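Local coordinates for uncharacterized protein (Trypanosoma congolense, PDB 4E40), which is the trypanosome receptor for haptoglobin-haemoglobin, a cell-surface helical bundle that probably serves the uptake of haem as a nutrient, at residues I41-T46 and N113-L118; A120-H125 and D206-S211. All blocks are in the same frame, centred on the assembly; numbering follows the deposited sequence. Where two conformers were deposited one is given.

Contact 1 of 2, residues I41-T46 and N113-L118; sequences IRNATT and NEIIEL. Unlike the reference sequence in segment 113-118: Ile116 (reference Thr).
Ile115 and Ile116 on one long helix meet Arg42, Asn43 and Thr46 on another, in the elongated helical bundle of the haptoglobin-haemoglobin receptor. The helices 28-73 and 82-147 run antiparallel here, with local axes 9.7 Å apart and directions 140° apart.

Along 113-118, Ile115 comes first and is buried. It points its side chain's first bond at helix 28-73. CG2 lies anti to the backbone N and reaches two partners. It sits 3.9 Å from Thr46 CG2, a methyl-to-methyl contact, and 3.8 Å from Asn43 OD1. The other branch ends in CD1, which has a marginal contact with Arg42 CG, 4.5 Å away in one of the two conformers of that arginine. Arg42 also touches Val212 and Ala216 of helix 192-246, so it borders a third helix. Arg42 and Lys52, whose side chains are about 10 Å apart, belong to the haem b binding site found in a structure of this protein; no haem is bound here.

Ile116 follows, at the more exposed side; it differs from the reference sequence, which has threonine. Its side chain and that of Asn43 cross at about a right angle. Asn43 CG is anti to its backbone N (chi1 -166°), and the amide beyond it extends to Ile116. OD1 rests 3.6 Å from Ile116 CG1. This is a van der Waals contact. The polar link runs through a water instead. The water donates to Ile116 O at 2.8 Å and accepts a weak bond from Asn43 ND2.

Thr46 turns its hydroxyl back to its own helix. Asn43 O accepts hydrogen bonds from both Thr46 N and Thr46 OG1. The hydroxyl lies 2.9 Å from Asn43 O, and OG1 is tilted 17° from the carbonyl plane.

Contact 2 of 2, residues A120-H125 and D206-S211; sequences AGATEH and DKDVKS
Ala122 and Asp208 supply the closest backbone approach, with their CA atoms 5.8 Å apart. The apolar part of the contact is small. Ala122 CB touches Asp208 CB at 3.9 Å. It also faces Val209 CG2 more loosely, at 4.5 Å. Leu36 packs on Ala122 and Ala39 on Val209, so helix 28-73 helps to cover this side; Leu205 of helix 192-246 also touches Ala122.

These are neighbouring antiparallel helices of the receptor's long bundle, 82-147 and 192-246. Their local axes come within 9.1 Å, and their directions are 154° apart.

The polar part belongs to the Asp208 carboxylate. Asp208 CG lies anti to its own carbonyl carbon, beside the backbone N (chi1 -76°), with the carboxylate beyond it at the His125 ring. OD2 meets the edge of that ring, near the ring plane. It is 3.2 Å from His125 CD2 and 3.6 Å from NE2. The two side chains cross at about a right angle, and ring and carboxylate planes are 39° apart. The negative carboxylate would probably favour a protonated imidazole. The same OD2 is also near the backbone, 3.8 Å from Ala122 N and 4.0 Å from Gly121 C.

Overall arrangement
From the N terminus the chain passes through helix 12-26 into helix 28-73, where 41-46 lies. It turns back into helix 82-147. Contact 1 closes the loop of 66 residues between its segments. The same helix then carries 120-125, just beyond 113-118. Shorter helices follow before helix 192-246 brings 206-211 back and closes contact 2, across 80 residues. The two loops stand in series and neither nests nor crosses. Helix 82-147 is shared, so it ties the first and last long helices together. The centres are 11 Å apart, near the middle of the chain. Leu118 CD1 joins them by packing 3.9 Å from Ser211 CB.

Contact 1 of 2, residues I41-T46 and N113-L118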
ATOM      1  N   ILE A  41       7.855   0.408   2.550  1.00 27.75           N
ATOM      2  CA  ILE A  41       8.125  -0.315   3.812  1.00 30.19           C
ATOM      3  C   ILE A  41       7.296  -1.613   3.968  1.00 30.34           C
ATOM      4  O   ILE A  41       7.887  -2.696   4.190  1.00 31.45           O
ATOM      5  CB  ILE A  41       8.006   0.648   5.032  1.00 32.44           C
ATOM      6  CG1 ILE A  41       8.984   1.811   4.922  1.00 33.94           C
ATOM      7  CG2 ILE A  41       8.381  -0.085   6.317  1.00 32.49           C
ATOM      8  CD1 ILE A  41      10.382   1.407   4.522  1.00 40.88           C
ATOM      9  N   ARG A  42       5.976  -1.536   3.850  0.50 28.07           N
ATOM     10  CA  ARG A  42       5.111  -2.726   3.942  0.50 28.06           C
ATOM     11  C   ARG A  42       5.494  -3.814   2.939  0.50 27.69           C
ATOM     12  O   ARG A  42       5.672  -4.997   3.294  0.50 25.32           O
ATOM     13  CB  ARG A  42       3.663  -2.315   3.705  0.50 28.91           C
ATOM     14  CG  ARG A  42       2.623  -3.361   4.014  0.50 27.50           C
ATOM     15  CD  ARG A  42       2.258  -3.282   5.507  0.50 31.89           C
ATOM     16  NE  ARG A  42       3.249  -3.978   6.294  0.50 31.25           N
ATOM     17  CZ  ARG A  42       3.102  -4.328   7.568  0.50 34.10           C
ATOM     18  NH1 ARG A  42       1.984  -4.047   8.218  0.50 34.39           N
ATOM     19  NH2 ARG A  42       4.070  -5.008   8.171  0.50 34.52           N
ATOM     20  N   ASN A  43       5.626  -3.408   1.680  1.00 26.78           N
ATOM     21  CA  ASN A  43       5.903  -4.367   0.624  1.00 26.92           C
ATOM     22  C   ASN A  43       7.186  -5.120   0.968  1.00 28.94           C
ATOM     23  O   ASN A  43       7.307  -6.321   0.662  1.00 28.86           O
ATOM     24  CB  ASN A  43       6.019  -3.630  -0.750  1.00 27.32           C
ATOM     25  CG  ASN A  43       5.969  -4.599  -1.946  1.00 31.77           C
ATOM     26  OD1 ASN A  43       5.324  -5.660  -1.921  1.00 31.84           O
ATOM     27  ND2 ASN A  43       6.661  -4.245  -2.975  1.00 30.94           N
ATOM     28  N   ALA A  44       8.098  -4.455   1.664  1.00 27.55           N
ATOM     29  CA  ALA A  44       9.399  -5.054   2.021  1.00 31.16           C
ATOM     30  C   ALA A  44       9.281  -6.092   3.129  1.00 32.96           C
ATOM     31  O   ALA A  44      10.202  -6.881   3.327  1.00 37.88           O
ATOM     32  CB  ALA A  44      10.422  -3.978   2.410  1.00 30.36           C
ATOM     33  N   THR A  45       8.166  -6.085   3.833  1.00 34.24           N
ATOM     34  CA  THR A  45       7.907  -7.116   4.859  1.00 35.52           C
ATOM     35  C   THR A  45       7.301  -8.392   4.257  1.00 36.88           C
ATOM     36  O   THR A  45       7.171  -9.421   4.932  1.00 34.24           O
ATOM     37  CB  THR A  45       6.914  -6.642   5.943  1.00 35.33           C
ATOM     38  OG1 THR A  45       5.572  -6.591   5.398  1.00 38.61           O
ATOM     39  CG2 THR A  45       7.329  -5.325   6.549  1.00 38.33           C
ATOM     40  N   THR A  46       6.869  -8.344   3.008  1.00 34.60           N
ATOM     41  CA  THR A  46       5.960  -9.414   2.606  1.00 32.38           C
ATOM     42  C   THR A  46       6.640 -10.747   2.359  1.00 33.02           C
ATOM     43  O   THR A  46       5.985 -11.800   2.485  1.00 31.72           O
ATOM     44  CB  THR A  46       5.016  -9.005   1.450  1.00 35.63           C
ATOM     45  OG1 THR A  46       5.750  -8.762   0.232  1.00 36.26           O
ATOM     46  CG2 THR A  46       4.175  -7.786   1.886  1.00 37.19           C
ATOM     47  N   ASN A 113      -0.004 -11.063  -2.516  1.00 18.91           N
ATOM     48  CA  ASN A 113      -0.092 -10.710  -3.962  1.00 18.20           C
ATOM     49  C   ASN A 113      -0.804  -9.407  -4.192  1.00 20.29           C
ATOM     50  O   ASN A 113      -0.356  -8.600  -5.075  1.00 21.71           O
ATOM     51  CB  ASN A 113      -0.731 -11.882  -4.736  1.00 20.21           C
ATOM     52  CG  ASN A 113       0.233 -13.062  -4.891  1.00 22.08           C
ATOM     53  OD1 ASN A 113       1.443 -12.880  -4.904  1.00 27.67           O
ATOM     54  ND2 ASN A 113      -0.289 -14.247  -4.993  1.00 22.21           N
ATOM     55  N   GLU A 114      -1.840  -9.111  -3.395  1.00 19.16           N
ATOM     56  CA  GLU A 114      -2.549  -7.845  -3.521  1.00 21.04           C
ATOM     57  C   GLU A 114      -1.612  -6.696  -3.174  1.00 19.92           C
ATOM     58  O   GLU A 114      -1.622  -5.661  -3.883  1.00 20.76           O
ATOM     59  CB  GLU A 114      -3.797  -7.788  -2.651  1.00 21.41           C
ATOM     60  CG  GLU A 114      -4.843  -8.726  -3.297  1.00 26.46           C
ATOM     61  CD  GLU A 114      -6.122  -8.959  -2.485  1.00 34.76           C
ATOM     62  OE1 GLU A 114      -6.166  -8.637  -1.295  1.00 38.54           O
ATOM     63  OE2 GLU A 114      -7.081  -9.559  -3.052  1.00 40.03           O
ATOM     64  N   ILE A 115      -0.818  -6.846  -2.115  1.00 18.22           N
ATOM     65  CA  ILE A 115       0.112  -5.758  -1.739  1.00 18.70           C
ATOM     66  C   ILE A 115       1.160  -5.518  -2.831  1.00 19.54           C
ATOM     67  O   ILE A 115       1.532  -4.347  -3.110  1.00 18.58           O
ATOM     68  CB  ILE A 115       0.789  -6.088  -0.391  1.00 19.23           C
ATOM     69  CG1 ILE A 115      -0.281  -5.913   0.713  1.00 19.46           C
ATOM     70  CG2 ILE A 115       2.013  -5.206  -0.127  1.00 20.18           C
ATOM     71  CD1 ILE A 115       0.142  -6.538   2.057  1.00 21.51           C
ATOM     72  N   ILE A 116       1.656  -6.602  -3.410  1.00 18.75           N
ATOM     73  CA  ILE A 116       2.685  -6.477  -4.466  1.00 19.50           C
ATOM     74  C   ILE A 116       2.068  -5.697  -5.620  1.00 19.20           C
ATOM     75  O   ILE A 116       2.711  -4.739  -6.141  1.00 19.06           O
ATOM     76  CB  ILE A 116       3.194  -7.870  -4.925  1.00 18.44           C
ATOM     77  CG1 ILE A 116       4.088  -8.487  -3.821  1.00 21.19           C
ATOM     78  CG2 ILE A 116       3.909  -7.764  -6.295  1.00 19.46           C
ATOM     79  CD1 ILE A 116       4.383  -9.995  -4.031  1.00 24.96           C
ATOM     80  N   GLU A 117       0.857  -6.087  -6.056  1.00 19.37           N
ATOM     81  CA  GLU A 117       0.212  -5.387  -7.202  1.00 20.18           C
ATOM     82  C   GLU A 117      -0.071  -3.904  -6.899  1.00 20.14           C
ATOM     83  O   GLU A 117       0.226  -2.988  -7.722  1.00 19.60           O
ATOM     84  CB  GLU A 117      -1.112  -6.120  -7.568  1.00 23.71           C
ATOM     85  CG  GLU A 117      -1.945  -5.381  -8.647  1.00 30.30           C
ATOM     86  CD  GLU A 117      -3.452  -5.763  -8.600  1.00 39.63           C
ATOM     87  OE1 GLU A 117      -3.924  -6.463  -7.650  1.00 41.78           O
ATOM     88  OE2 GLU A 117      -4.193  -5.347  -9.517  1.00 42.95           O
ATOM     89  N   LEU A 118      -0.573  -3.635  -5.692  1.00 17.84           N
ATOM     90  CA  LEU A 118      -0.970  -2.252  -5.303  1.00 19.28           C
ATOM     91  C   LEU A 118       0.243  -1.396  -5.182  1.00 17.63           C
ATOM     92  O   LEU A 118       0.204  -0.209  -5.576  1.00 18.38           O
ATOM     93  CB  LEU A 118      -1.664  -2.303  -3.928  1.00 19.96           C
ATOM     94  CG  LEU A 118      -3.094  -2.870  -4.049  1.00 23.55           C
ATOM     95  CD1 LEU A 118      -3.522  -3.188  -2.632  1.00 23.05           C
ATOM     96  CD2 LEU A 118      -3.992  -1.786  -4.619  1.00 26.03           C
TER
HETATM   97  O   HOH W   1       5.525  -4.419  -5.862  1.00 22.27           O

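Contact 2 of 2, residues A120-H125 and D206-S211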
ATOM      1  N   ALA A 120       3.199  -1.780  -6.730  1.00 17.57           N
ATOM      2  CA  ALA A 120       3.728  -1.498  -8.085  1.00 18.58           C
ATOM      3  C   ALA A 120       2.912  -0.396  -8.763  1.00 18.99           C
ATOM      4  O   ALA A 120       3.474   0.541  -9.386  1.00 19.15           O
ATOM      5  CB  ALA A 120       3.701  -2.818  -8.924  1.00 19.13           C
ATOM      6  N   GLY A 121       1.585  -0.436  -8.592  1.00 18.63           N
ATOM      7  CA  GLY A 121       0.743   0.641  -9.188  1.00 19.41           C
ATOM      8  C   GLY A 121       1.016   1.962  -8.492  1.00 18.22           C
ATOM      9  O   GLY A 121       1.108   2.997  -9.161  1.00 18.91           O
ATOM     10  N   ALA A 122       1.147   1.974  -7.175  1.00 18.23           N
ATOM     11  CA  ALA A 122       1.339   3.186  -6.405  1.00 17.81           C
ATOM     12  C   ALA A 122       2.663   3.790  -6.812  1.00 17.06           C
ATOM     13  O   ALA A 122       2.799   5.046  -6.901  1.00 17.54           O
ATOM     14  CB  ALA A 122       1.376   2.831  -4.926  1.00 19.11           C
ATOM     15  N   THR A 123       3.661   2.956  -6.995  1.00 17.33           N
ATOM     16  CA  THR A 123       4.980   3.438  -7.441  1.00 17.68           C
ATOM     17  C   THR A 123       4.864   4.222  -8.748  1.00 18.40           C
ATOM     18  O   THR A 123       5.480   5.288  -8.879  1.00 18.44           O
ATOM     19  CB  THR A 123       6.017   2.285  -7.515  1.00 18.58           C
ATOM     20  OG1 THR A 123       6.123   1.733  -6.205  1.00 19.76           O
ATOM     21  CG2 THR A 123       7.345   2.806  -7.993  1.00 22.43           C
ATOM     22  N   GLU A 124       4.043   3.701  -9.692  1.00 17.31           N
ATOM     23  CA  GLU A 124       3.847   4.372 -10.953  1.00 18.58           C
ATOM     24  C   GLU A 124       3.077   5.662 -10.770  1.00 17.39           C
ATOM     25  O   GLU A 124       3.425   6.653 -11.421  1.00 18.54           O
ATOM     26  CB  GLU A 124       3.101   3.474 -11.978  1.00 20.07           C
ATOM     27  CG  GLU A 124       3.929   2.283 -12.432  1.00 25.08           C
ATOM     28  CD  GLU A 124       5.309   2.664 -12.928  1.00 27.39           C
ATOM     29  OE1 GLU A 124       5.377   3.613 -13.757  1.00 30.78           O
ATOM     30  OE2 GLU A 124       6.309   2.087 -12.374  1.00 33.14           O
ATOM     31  N   HIS A 125       2.084   5.669  -9.865  1.00 17.50           N
ATOM     32  CA  HIS A 125       1.408   6.974  -9.615  1.00 17.27           C
ATOM     33  C   HIS A 125       2.352   8.009  -9.038  1.00 17.47           C
ATOM     34  O   HIS A 125       2.269   9.215  -9.398  1.00 17.36           O
ATOM     35  CB  HIS A 125       0.189   6.790  -8.688  1.00 18.38           C
ATOM     36  CG  HIS A 125      -0.934   5.981  -9.332  1.00 19.60           C
ATOM     37  ND1 HIS A 125      -1.435   6.307 -10.529  1.00 23.70           N
ATOM     38  CD2 HIS A 125      -1.632   4.859  -8.906  1.00 23.28           C
ATOM     39  CE1 HIS A 125      -2.385   5.394 -10.889  1.00 22.85           C
ATOM     40  NE2 HIS A 125      -2.529   4.552  -9.896  1.00 25.93           N
ATOM     41  N   ASP A 206      -2.757   7.914  -3.020  1.00 19.44           N
ATOM     42  CA  ASP A 206      -3.270   7.952  -1.652  1.00 21.54           C
ATOM     43  C   ASP A 206      -4.182   6.733  -1.443  1.00 22.57           C
ATOM     44  O   ASP A 206      -4.011   6.009  -0.427  1.00 22.49           O
ATOM     45  CB  ASP A 206      -4.040   9.274  -1.494  1.00 23.41           C
ATOM     46  CG  ASP A 206      -4.363   9.621  -0.087  1.00 30.51           C
ATOM     47  OD1 ASP A 206      -3.920   8.957   0.866  1.00 25.78           O
ATOM     48  OD2 ASP A 206      -5.007  10.711   0.074  1.00 34.83           O
ATOM     49  N   LYS A 207      -5.086   6.475  -2.386  1.00 22.50           N
ATOM     50  CA  LYS A 207      -6.013   5.326  -2.312  1.00 23.64           C
ATOM     51  C   LYS A 207      -5.252   4.013  -2.254  1.00 23.74           C
ATOM     52  O   LYS A 207      -5.595   3.111  -1.447  1.00 23.84           O
ATOM     53  CB  LYS A 207      -6.940   5.325  -3.495  1.00 26.87           C
ATOM     54  CG  LYS A 207      -8.057   6.342  -3.329  1.00 35.84           C
ATOM     55  CD  LYS A 207      -8.861   6.379  -4.627  1.00 38.98           C
ATOM     56  CE  LYS A 207     -10.245   6.984  -4.427  1.00 49.73           C
ATOM     57  NZ  LYS A 207     -10.177   8.437  -4.123  1.00 50.11           N
ATOM     58  N   ASP A 208      -4.225   3.903  -3.084  1.00 21.53           N
ATOM     59  CA  ASP A 208      -3.464   2.632  -3.185  1.00 21.72           C
ATOM     60  C   ASP A 208      -2.731   2.333  -1.892  1.00 21.12           C
ATOM     61  O   ASP A 208      -2.682   1.156  -1.480  1.00 20.14           O
ATOM     62  CB  ASP A 208      -2.472   2.647  -4.355  1.00 24.16           C
ATOM     63  CG  ASP A 208      -3.168   2.457  -5.719  1.00 28.98           C
ATOM     64  OD1 ASP A 208      -4.367   2.107  -5.781  1.00 31.40           O
ATOM     65  OD2 ASP A 208      -2.527   2.705  -6.758  1.00 29.54           O
ATOM     66  N   VAL A 209      -2.174   3.356  -1.250  1.00 20.13           N
ATOM     67  CA  VAL A 209      -1.403   3.146  -0.038  1.00 20.20           C
ATOM     68  C   VAL A 209      -2.385   2.813   1.087  1.00 20.97           C
ATOM     69  O   VAL A 209      -2.078   1.937   1.900  1.00 19.95           O
ATOM     70  CB  VAL A 209      -0.426   4.308   0.273  1.00 21.42           C
ATOM     71  CG1 VAL A 209       0.206   4.098   1.630  1.00 21.05           C
ATOM     72  CG2 VAL A 209       0.617   4.459  -0.851  1.00 21.91           C
ATOM     73  N   LYS A 210      -3.562   3.451   1.099  1.00 21.18           N
ATOM     74  CA  LYS A 210      -4.588   3.108   2.119  1.00 22.93           C
ATOM     75  C   LYS A 210      -4.975   1.639   1.945  1.00 23.38           C
ATOM     76  O   LYS A 210      -5.094   0.908   2.951  1.00 23.50           O
ATOM     77  CB  LYS A 210      -5.816   3.982   2.024  1.00 24.39           C
ATOM     78  CG  LYS A 210      -5.544   5.365   2.588  1.00 24.54           C
ATOM     79  CD  LYS A 210      -6.714   6.281   2.349  1.00 27.15           C
ATOM     80  CE  LYS A 210      -6.425   7.617   3.000  1.00 29.22           C
ATOM     81  NZ  LYS A 210      -7.340   8.673   2.487  1.00 31.10           N
ATOM     82  N   SER A 211      -5.193   1.227   0.697  0.50 22.51           N
ATOM     83  CA  SER A 211      -5.522  -0.177   0.383  0.50 22.54           C
ATOM     84  C   SER A 211      -4.415  -1.119   0.851  0.50 22.28           C
ATOM     85  O   SER A 211      -4.708  -2.175   1.438  0.50 23.56           O
ATOM     86  CB  SER A 211      -5.802  -0.370  -1.113  0.50 22.30           C
ATOM     87  OG  SER A 211      -7.010   0.258  -1.529  0.50 21.96           O
TER